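Local coordinates for protein sensor histidine kinase DcuS (Escherichia coli, PDB 3BY8) that senses C4-dicarboxylates such as fumarate through its periplasmic domain and activates the response regulator DcuR by phosphorylation, at residues N54-I59 against V124-E129; G83-K88 against A106-T111; G92-A97 against F110-D115. All blocks are in the same frame, centred on the assembly; numbering follows the deposited sequence.

Contact 1 (N54-I59 against V124-E129); sequences NDLLFI and VAIGLE. With LMR ((2S)-2-hydroxybutanedioic acid), chain B.
A classic beta bulge, in which Leu57 and Phe58 both face Gly127, brings the edge strand 58-63 of the periplasmic Cache domain onto strand 120-129. The evidence is the shared acceptor: Gly127 O takes a bond from Leu57 N at 2.7 Å and a weak, longer one from Phe58 N. Gly127 N answers Phe58 O at 3.0 Å with an N-H...O angle of 159°, and one step on Ile59 and Ile126 form a non-hydrogen-bonded antiparallel pair. The Phe58 ring is pressed flat on the backbone opposite. Its chi1 of 72° swings CG toward strand 120-129, beginning the ring's approach, and Gly127 CA lies over the face, 3.7 Å from the ring centroid in a CH-pi contact. Over the opposite face sits the bound malate, whose C3 comes 3.7 Å from Phe58 CE2. On the other side of the sheet, Ile59 and Ile126 run side by side, CG1 to CG1 at 3.9 Å. Leu56 divides its branches, CD1 meeting Ile126 CG2 at 3.6 Å and CD2 meeting Leu128 CD2; helices 8-25 and 43-53 pack around this aliphatic layer. A CB modelled on Gly127 would lie only 2.1 Å from Phe58 CE2, so the absent side chain is what lets the ring lie against the strand and offer malate an apolar face, while the ligand's polar groups are bound by other pocket residues.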
loop_
_atom_site.group_PDB
_atom_site.type_symbol
_atom_site.label_atom_id
_atom_site.label_comp_id
_atom_site.label_asym_id
_atom_site.label_seq_id
_atom_site.Cartn_x
_atom_site.Cartn_y
_atom_site.Cartn_z
ATOM N N ASN A 54 -5.082 -2.367 11.604
ATOM C CA ASN A 54 -6.218 -2.356 10.693
ATOM C C ASN A 54 -6.484 -3.719 10.043
ATOM O O ASN A 54 -7.265 -3.817 9.094
ATOM C CB ASN A 54 -6.017 -1.282 9.621
ATOM C CG ASN A 54 -6.113 0.130 10.183
ATOM O OD1 ASN A 54 -5.090 0.803 10.411
ATOM N ND2 ASN A 54 -7.331 0.590 10.407
ATOM N N ASP A 55 -5.811 -4.748 10.563
ATOM C CA ASP A 55 -5.951 -6.135 10.114
ATOM C C ASP A 55 -5.722 -6.272 8.617
ATOM O O ASP A 55 -6.580 -6.756 7.865
ATOM C CB ASP A 55 -7.336 -6.681 10.495
ATOM C CG ASP A 55 -7.332 -8.195 10.681
ATOM O OD1 ASP A 55 -8.404 -8.768 10.978
ATOM O OD2 ASP A 55 -6.252 -8.815 10.531
ATOM N N LEU A 56 -4.529 -5.864 8.200
ATOM C CA LEU A 56 -4.168 -5.894 6.798
ATOM C C LEU A 56 -2.984 -6.823 6.523
ATOM O O LEU A 56 -2.142 -7.091 7.381
ATOM C CB LEU A 56 -3.842 -4.462 6.341
ATOM C CG LEU A 56 -4.978 -3.449 6.553
ATOM C CD1 LEU A 56 -4.424 -2.025 6.424
ATOM C CD2 LEU A 56 -6.108 -3.687 5.548
ATOM N N LEU A 57 -2.905 -7.304 5.287
ATOM C CA LEU A 57 -1.829 -8.192 4.886
ATOM C C LEU A 57 -0.516 -7.468 4.626
ATOM O O LEU A 57 0.552 -7.955 4.927
ATOM C CB LEU A 57 -2.241 -8.960 3.613
ATOM C CG LEU A 57 -1.181 -9.912 3.040
ATOM C CD1 LEU A 57 -1.050 -11.165 3.934
ATOM C CD2 LEU A 57 -1.581 -10.350 1.625
ATOM N N PHE A 58 -0.597 -6.308 3.986
ATOM C CA PHE A 58 0.612 -5.559 3.718
ATOM C C PHE A 58 0.322 -4.088 3.447
ATOM O O PHE A 58 -0.753 -3.735 3.018
ATOM C CB PHE A 58 1.346 -6.123 2.484
ATOM C CG PHE A 58 0.662 -5.845 1.146
ATOM C CD1 PHE A 58 0.797 -4.609 0.498
ATOM C CD2 PHE A 58 -0.054 -6.860 0.497
ATOM C CE1 PHE A 58 0.230 -4.397 -0.776
ATOM C CE2 PHE A 58 -0.622 -6.649 -0.787
ATOM C CZ PHE A 58 -0.476 -5.418 -1.422
ATOM N N ILE A 59 1.310 -3.257 3.767
ATOM C CA ILE A 59 1.253 -1.826 3.460
ATOM C C ILE A 59 2.602 -1.521 2.824
ATOM O O ILE A 59 3.643 -1.503 3.487
ATOM C CB ILE A 59 1.045 -0.943 4.709
ATOM C CG1 ILE A 59 -0.332 -1.212 5.319
ATOM C CG2 ILE A 59 1.181 0.529 4.282
ATOM C CD1 ILE A 59 -0.662 -0.279 6.504
ATOM N N VAL A 124 0.805 4.459 -2.222
ATOM C CA VAL A 124 0.610 3.598 -1.047
ATOM C C VAL A 124 -0.267 2.446 -1.569
ATOM O O VAL A 124 -1.369 2.661 -2.097
ATOM C CB VAL A 124 -0.135 4.254 0.129
ATOM C CG1 VAL A 124 -0.238 3.243 1.260
ATOM C CG2 VAL A 124 0.596 5.502 0.615
ATOM N N ALA A 125 0.273 1.229 -1.433
ATOM C CA ALA A 125 -0.403 -0.006 -1.832
ATOM C C ALA A 125 -0.743 -0.813 -0.569
ATOM O O ALA A 125 0.137 -1.018 0.275
ATOM C CB ALA A 125 0.529 -0.832 -2.739
ATOM N N ILE A 126 -1.984 -1.288 -0.447
ATOM C CA ILE A 126 -2.386 -2.074 0.749
ATOM C C ILE A 126 -3.152 -3.330 0.325
ATOM O O ILE A 126 -3.972 -3.273 -0.584
ATOM C CB ILE A 126 -3.272 -1.218 1.693
ATOM C CG1 ILE A 126 -2.430 -0.057 2.223
ATOM C CG2 ILE A 126 -3.854 -2.077 2.837
ATOM C CD1 ILE A 126 -3.122 0.776 3.333
ATOM N N GLY A 127 -2.842 -4.460 0.954
ATOM C CA GLY A 127 -3.539 -5.683 0.619
ATOM C C GLY A 127 -4.256 -6.296 1.813
ATOM O O GLY A 127 -3.799 -6.165 2.962
ATOM N N LEU A 128 -5.359 -6.965 1.502
ATOM C CA LEU A 128 -6.220 -7.689 2.436
ATOM C C LEU A 128 -6.143 -9.130 1.921
ATOM O O LEU A 128 -6.462 -9.376 0.767
ATOM C CB LEU A 128 -7.684 -7.227 2.285
ATOM C CG LEU A 128 -8.193 -5.821 2.628
ATOM C CD1 LEU A 128 -9.339 -5.399 1.723
ATOM C CD2 LEU A 128 -8.641 -5.821 4.070
ATOM N N GLU A 129 -5.754 -10.075 2.767
ATOM C CA GLU A 129 -5.658 -11.478 2.360
ATOM C C GLU A 129 -7.011 -11.984 1.826
ATOM O O GLU A 129 -8.047 -11.829 2.479
ATOM C CB GLU A 129 -5.196 -12.295 3.568
ATOM C CG GLU A 129 -4.487 -13.585 3.242
ATOM C CD GLU A 129 -3.763 -14.165 4.451
ATOM O OE1 GLU A 129 -3.236 -15.294 4.340
ATOM O OE2 GLU A 129 -3.716 -13.487 5.508
HETATM C C1 LMR B . 4.516 -6.123 -3.537
HETATM O O1A LMR B . 5.024 -5.623 -2.567
HETATM O O1B LMR B . 5.226 -6.496 -4.494
HETATM C C2 LMR B . 3.109 -6.616 -3.390
HETATM O O2 LMR B . 2.689 -7.421 -4.574
HETATM C C3 LMR B . 2.837 -7.279 -2.026
HETATM C C4 LMR B . 3.305 -8.748 -2.067
HETATM O O4A LMR B . 4.512 -8.989 -2.066
HETATM O O4B LMR B . 2.451 -9.676 -2.172
#

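Contact 2 (G83-K88 against A106-T111); sequences GDDILK and ALRVFT. With LMR ((2S)-2-hydroxybutanedioic acid), chain B.
Arg108 reaches across to Asp85 and, at its tip, to malate. Its CB starts 3.8 Å from Asp85 OD2; the bend at chi2 (143°) sets CD 3.6 Å from the same oxygen, and a second bend at chi3 turns NE toward it. NE makes the shorter bond of the salt bridge, 2.7 Å to Asp85 OD2 with an N-H...O angle of 173°, using that oxygen's syn lone pair. NH2 holds Asp85 OD1 at 2.9 Å, also on the syn side, a side-on, two-pronged grip with carboxylate and guanidinium planes 17° apart. At the end, NH1 donates to the malate hydroxyl oxygen O2 at 2.9 Å, and NH2 adds a longer bond to the same atom. Arg108 belongs to the ligand pocket of the Cache sensor domain, and 83-88 follows pocket residue Lys82, whose O is hydrogen-bonded to malate and to Arg108 NH2; Asn99 ND2 binds Asp85 OD1. An alanine at Arg108 would probably leave the buried Asp85 carboxylate without its countercharge and malate O2 without its guanidinium donors. Phe110, two residues along the strand, packs against the same loop: Asp85 OD2 also lies 3.3 Å from its CE1. Asp85 O sits over the ring centre, 3.6 Å above the plane, and Ile86 CB meets Phe110 CE2 at 3.7 Å.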
loop_
_atom_site.group_PDB
_atom_site.type_symbol
_atom_site.label_atom_id
_atom_site.label_comp_id
_atom_site.label_asym_id
_atom_site.label_seq_id
_atom_site.Cartn_x
_atom_site.Cartn_y
_atom_site.Cartn_z
ATOM N N GLY A 83 3.357 -6.630 -9.388
ATOM C CA GLY A 83 1.931 -6.568 -9.636
ATOM C C GLY A 83 1.601 -5.432 -10.579
ATOM O O GLY A 83 1.961 -4.269 -10.300
ATOM N N ASP A 84 0.909 -5.734 -11.681
ATOM C CA ASP A 84 0.562 -4.683 -12.629
ATOM C C ASP A 84 -0.543 -3.763 -12.127
ATOM O O ASP A 84 -0.829 -2.706 -12.723
ATOM C CB ASP A 84 0.167 -5.294 -13.976
ATOM C CG ASP A 84 1.366 -5.863 -14.712
ATOM O OD1 ASP A 84 2.513 -5.447 -14.406
ATOM O OD2 ASP A 84 1.141 -6.720 -15.596
ATOM N N ASP A 85 -1.147 -4.134 -10.997
ATOM C CA ASP A 85 -2.205 -3.305 -10.462
ATOM C C ASP A 85 -1.746 -1.974 -9.885
ATOM O O ASP A 85 -2.569 -1.092 -9.680
ATOM C CB ASP A 85 -3.125 -4.086 -9.490
ATOM C CG ASP A 85 -2.387 -5.014 -8.505
ATOM O OD1 ASP A 85 -1.235 -5.447 -8.712
ATOM O OD2 ASP A 85 -3.041 -5.358 -7.497
ATOM N N ILE A 86 -0.439 -1.807 -9.705
ATOM C CA ILE A 86 0.076 -0.521 -9.250
ATOM C C ILE A 86 0.151 0.494 -10.403
ATOM O O ILE A 86 0.207 1.705 -10.179
ATOM C CB ILE A 86 1.498 -0.666 -8.644
ATOM C CG1 ILE A 86 1.885 0.622 -7.906
ATOM C CG2 ILE A 86 2.533 -0.992 -9.751
ATOM C CD1 ILE A 86 3.087 0.469 -6.984
ATOM N N LEU A 87 0.138 0.005 -11.645
ATOM C CA LEU A 87 0.329 0.927 -12.762
ATOM C C LEU A 87 -0.664 2.081 -12.848
ATOM O O LEU A 87 -0.250 3.221 -13.073
ATOM C CB LEU A 87 0.405 0.147 -14.085
ATOM C CG LEU A 87 1.583 -0.820 -14.135
ATOM C CD1 LEU A 87 1.393 -1.785 -15.317
ATOM C CD2 LEU A 87 2.892 -0.057 -14.229
ATOM N N LYS A 88 -1.958 1.825 -12.660
ATOM C CA LYS A 88 -2.908 2.933 -12.701
ATOM C C LYS A 88 -2.549 3.999 -11.643
ATOM O O LYS A 88 -2.655 5.199 -11.888
ATOM C CB LYS A 88 -4.335 2.423 -12.447
ATOM C CG LYS A 88 -5.015 1.814 -13.664
ATOM C CD LYS A 88 -6.448 1.369 -13.351
ATOM C CE LYS A 88 -7.312 2.531 -12.895
ATOM N NZ LYS A 88 -8.742 2.137 -12.656
ATOM N N ALA A 106 -4.395 -11.553 -2.636
ATOM C CA ALA A 106 -5.047 -10.494 -1.905
ATOM C C ALA A 106 -5.910 -9.545 -2.690
ATOM O O ALA A 106 -5.776 -9.432 -3.905
ATOM C CB ALA A 106 -3.955 -9.671 -1.222
ATOM N N LEU A 107 -6.800 -8.876 -1.957
ATOM C CA LEU A 107 -7.640 -7.800 -2.451
ATOM C C LEU A 107 -6.715 -6.621 -2.129
ATOM O O LEU A 107 -6.323 -6.397 -0.975
ATOM C CB LEU A 107 -8.926 -7.709 -1.640
ATOM C CG LEU A 107 -9.808 -6.524 -2.004
ATOM C CD1 LEU A 107 -10.209 -6.571 -3.455
ATOM C CD2 LEU A 107 -11.051 -6.565 -1.098
ATOM N N ARG A 108 -6.346 -5.889 -3.168
ATOM C CA ARG A 108 -5.367 -4.818 -3.045
ATOM C C ARG A 108 -5.887 -3.486 -3.519
ATOM O O ARG A 108 -6.593 -3.393 -4.502
ATOM C CB ARG A 108 -4.150 -5.237 -3.884
ATOM C CG ARG A 108 -3.534 -6.547 -3.402
ATOM C CD ARG A 108 -3.018 -7.459 -4.546
ATOM N NE ARG A 108 -2.026 -6.836 -5.435
ATOM C CZ ARG A 108 -0.718 -7.014 -5.353
ATOM N NH1 ARG A 108 -0.168 -7.783 -4.416
ATOM N NH2 ARG A 108 0.062 -6.473 -6.288
ATOM N N VAL A 109 -5.516 -2.436 -2.788
ATOM C CA VAL A 109 -5.911 -1.083 -3.123
ATOM C C VAL A 109 -4.673 -0.192 -3.222
ATOM O O VAL A 109 -3.619 -0.443 -2.592
ATOM C CB VAL A 109 -6.933 -0.483 -2.089
ATOM C CG1 VAL A 109 -8.124 -1.457 -1.959
ATOM C CG2 VAL A 109 -6.290 -0.214 -0.725
ATOM N N PHE A 110 -4.842 0.878 -3.995
ATOM C CA PHE A 110 -3.706 1.760 -4.290
ATOM C C PHE A 110 -4.162 3.191 -4.354
ATOM O O PHE A 110 -5.218 3.486 -4.919
ATOM C CB PHE A 110 -3.119 1.431 -5.699
ATOM C CG PHE A 110 -2.647 0.023 -5.851
ATOM C CD1 PHE A 110 -3.566 -1.014 -6.080
ATOM C CD2 PHE A 110 -1.287 -0.285 -5.769
ATOM C CE1 PHE A 110 -3.115 -2.342 -6.224
ATOM C CE2 PHE A 110 -0.849 -1.592 -5.915
ATOM C CZ PHE A 110 -1.763 -2.628 -6.146
ATOM N N THR A 111 -3.356 4.095 -3.803
ATOM C CA THR A 111 -3.663 5.517 -3.900
ATOM C C THR A 111 -2.351 6.306 -4.079
ATOM O O THR A 111 -1.308 5.931 -3.550
ATOM C CB THR A 111 -4.481 6.010 -2.653
ATOM O OG1 THR A 111 -5.136 7.245 -2.976
ATOM C CG2 THR A 111 -3.567 6.232 -1.428
HETATM C C1 LMR B . 4.516 -6.123 -3.537
HETATM O O1A LMR B . 5.024 -5.623 -2.567
HETATM O O1B LMR B . 5.226 -6.496 -4.494
HETATM C C2 LMR B . 3.109 -6.616 -3.390
HETATM O O2 LMR B . 2.689 -7.421 -4.574
HETATM C C3 LMR B . 2.837 -7.279 -2.026
HETATM C C4 LMR B . 3.305 -8.748 -2.067
HETATM O O4A LMR B . 4.512 -8.989 -2.066
HETATM O O4B LMR B . 2.451 -9.676 -2.172
#

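Contact 3 (G92-A97 against F110-D115); sequences GEENVA and FTPIYD
Asn95 and Phe110 form an antiparallel hydrogen-bonded pair in the beta hairpin of strands 95-99 and 106-114, where the first of these is an outermost strand of the four-stranded sheet. The close-knit part of the contact centres on this pair. Asn95 N donates to Phe110 O at 3.1 Å, and Phe110 N returns a bond to Asn95 O at 2.9 Å, the latter bent to 135° at the hydrogen. Asn95 O also lies at the edge of the Phe110 ring, near its plane, 3.6 Å from CD1. Just before the strand, Glu94 CA approaches Phe110 O at 3.2 Å in a CA-H...O contact, which continues the close backbone approach by one residue. The Asn95 amide turns to the loop instead: chi1 (-166°) sets CG anti to the backbone N, and ND2 bonds to Asp85 O.

Beyond Glu94, toward Gly92 and Glu93, the chain leaves the strand and the contacts become looser, beside more accessible residues. Glu93 directs its CB away from strand 106-114 and is exposed, while its O lies no closer than 4.3 Å to Pro112 CD. Gly92 brings its carbonyl O to 3.8 Å from Pro112 CG. The tight part, by contrast, extends to the side chains of Glu94 and Thr111, which lie side by side and point the same way. The Glu94 carboxylate is divided between partners: OE1 forms a salt bridge with Arg22 of helix 8-25, and OE2 accepts a hydrogen bond from Thr111 OG1 at 2.6 Å through its anti lone pair.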
loop_
_atom_site.group_PDB
_atom_site.type_symbol
_atom_site.label_atom_id
_atom_site.label_comp_id
_atom_site.label_asym_id
_atom_site.label_seq_id
_atom_site.Cartn_x
_atom_site.Cartn_y
_atom_site.Cartn_z
ATOM N N GLY A 92 -1.605 8.631 -11.156
ATOM C CA GLY A 92 -2.511 9.453 -10.376
ATOM C C GLY A 92 -3.915 8.969 -10.116
ATOM O O GLY A 92 -4.761 9.747 -9.649
ATOM N N GLU A 93 -4.192 7.706 -10.386
ATOM C CA GLU A 93 -5.529 7.184 -10.160
ATOM C C GLU A 93 -5.533 6.097 -9.106
ATOM O O GLU A 93 -4.563 5.358 -8.984
ATOM C CB GLU A 93 -6.067 6.589 -11.461
ATOM C CG GLU A 93 -6.483 7.620 -12.500
ATOM C CD GLU A 93 -7.799 8.313 -12.144
ATOM O OE1 GLU A 93 -7.782 9.280 -11.339
ATOM O OE2 GLU A 93 -8.857 7.879 -12.662
ATOM N N GLU A 94 -6.609 5.986 -8.343
ATOM C CA GLU A 94 -6.696 4.909 -7.368
ATOM C C GLU A 94 -7.046 3.629 -8.101
ATOM O O GLU A 94 -7.530 3.668 -9.257
ATOM C CB GLU A 94 -7.774 5.218 -6.329
ATOM C CG GLU A 94 -7.358 6.402 -5.444
ATOM C CD GLU A 94 -8.276 6.657 -4.277
ATOM O OE1 GLU A 94 -9.513 6.480 -4.427
ATOM O OE2 GLU A 94 -7.762 7.048 -3.214
ATOM N N ASN A 95 -6.791 2.498 -7.456
ATOM C CA ASN A 95 -7.107 1.217 -8.085
ATOM C C ASN A 95 -7.378 0.159 -7.031
ATOM O O ASN A 95 -6.912 0.264 -5.883
ATOM C CB ASN A 95 -5.948 0.788 -9.006
ATOM C CG ASN A 95 -6.322 -0.339 -9.946
ATOM O OD1 ASN A 95 -7.478 -0.466 -10.351
ATOM N ND2 ASN A 95 -5.337 -1.147 -10.313
ATOM N N VAL A 96 -8.177 -0.825 -7.425
ATOM C CA VAL A 96 -8.526 -1.939 -6.575
ATOM C C VAL A 96 -8.435 -3.173 -7.491
ATOM O O VAL A 96 -8.962 -3.165 -8.621
ATOM C CB VAL A 96 -9.979 -1.795 -6.035
ATOM C CG1 VAL A 96 -10.331 -2.987 -5.134
ATOM C CG2 VAL A 96 -10.126 -0.477 -5.251
ATOM N N ALA A 97 -7.772 -4.204 -7.000
ATOM C CA ALA A 97 -7.573 -5.420 -7.798
ATOM C C ALA A 97 -7.349 -6.638 -6.937
ATOM O O ALA A 97 -7.090 -6.534 -5.737
ATOM C CB ALA A 97 -6.339 -5.228 -8.714
ATOM N N PHE A 110 -4.842 0.878 -3.995
ATOM C CA PHE A 110 -3.706 1.760 -4.290
ATOM C C PHE A 110 -4.162 3.191 -4.354
ATOM O O PHE A 110 -5.218 3.486 -4.919
ATOM C CB PHE A 110 -3.119 1.431 -5.699
ATOM C CG PHE A 110 -2.647 0.023 -5.851
ATOM C CD1 PHE A 110 -3.566 -1.014 -6.080
ATOM C CD2 PHE A 110 -1.287 -0.285 -5.769
ATOM C CE1 PHE A 110 -3.115 -2.342 -6.224
ATOM C CE2 PHE A 110 -0.849 -1.592 -5.915
ATOM C CZ PHE A 110 -1.763 -2.628 -6.146
ATOM N N THR A 111 -3.356 4.095 -3.803
ATOM C CA THR A 111 -3.663 5.517 -3.900
ATOM C C THR A 111 -2.351 6.306 -4.079
ATOM O O THR A 111 -1.308 5.931 -3.550
ATOM C CB THR A 111 -4.481 6.010 -2.653
ATOM O OG1 THR A 111 -5.136 7.245 -2.976
ATOM C CG2 THR A 111 -3.567 6.232 -1.428
ATOM N N PRO A 112 -2.393 7.415 -4.839
ATOM C CA PRO A 112 -1.170 8.193 -5.043
ATOM C C PRO A 112 -0.732 9.037 -3.856
ATOM O O PRO A 112 -1.584 9.438 -3.030
ATOM C CB PRO A 112 -1.483 9.045 -6.291
ATOM C CG PRO A 112 -2.984 9.160 -6.285
ATOM C CD PRO A 112 -3.511 7.873 -5.686
ATOM N N ILE A 113 0.570 9.314 -3.769
ATOM C CA ILE A 113 1.166 10.170 -2.731
ATOM C C ILE A 113 1.610 11.442 -3.481
ATOM O O ILE A 113 2.307 11.349 -4.519
ATOM C CB ILE A 113 2.409 9.530 -2.096
ATOM C CG1 ILE A 113 2.033 8.187 -1.455
ATOM C CG2 ILE A 113 2.988 10.473 -0.994
ATOM C CD1 ILE A 113 3.204 7.417 -0.884
ATOM N N TYR A 114 1.234 12.614 -2.972
ATOM C CA TYR A 114 1.580 13.889 -3.594
ATOM C C TYR A 114 2.428 14.756 -2.680
ATOM O O TYR A 114 2.323 14.651 -1.446
ATOM C CB TYR A 114 0.280 14.634 -3.912
ATOM C CG TYR A 114 -0.585 13.945 -4.936
ATOM C CD1 TYR A 114 -0.242 13.970 -6.294
ATOM C CD2 TYR A 114 -1.746 13.272 -4.558
ATOM C CE1 TYR A 114 -1.033 13.344 -7.243
ATOM C CE2 TYR A 114 -2.546 12.644 -5.510
ATOM C CZ TYR A 114 -2.184 12.689 -6.843
ATOM O OH TYR A 114 -2.981 12.097 -7.800
ATOM N N ASP A 115 3.285 15.593 -3.270
ATOM C CA ASP A 115 4.038 16.527 -2.434
ATOM C C ASP A 115 3.130 17.747 -2.210
ATOM O O ASP A 115 1.953 17.743 -2.601
ATOM C CB ASP A 115 5.386 16.923 -3.057
ATOM C CG ASP A 115 5.260 17.668 -4.385
ATOM O OD1 ASP A 115 4.179 18.211 -4.711
ATOM O OD2 ASP A 115 6.289 17.707 -5.105
#

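How the contacts relate
All three contacts belong to one antiparallel sheet, ordered 58-63, 120-129, 106-114, 95-99. Contact 1 joins the first two strands and contact 3 the last two, with centres about 14 Å apart; the centre of contact 2 is about 11 Å from that of contact 1 and about 8 Å from that of contact 3. Along the chain, 83-88 and 92-97 precede 106-115, and both contacts fall between the two segments of contact 1. Contacts 2 and 3 share Phe110 and Thr111, while Leu128 N to Leu107 O (2.7 Å) is a probable hydrogen bond between the central strands. Contacts 1 and 2 both touch malate, so strand 120-129, lying between the strands of Phe58 and Arg108, joins two parts of the pocket, consistent with the domain's sensing role.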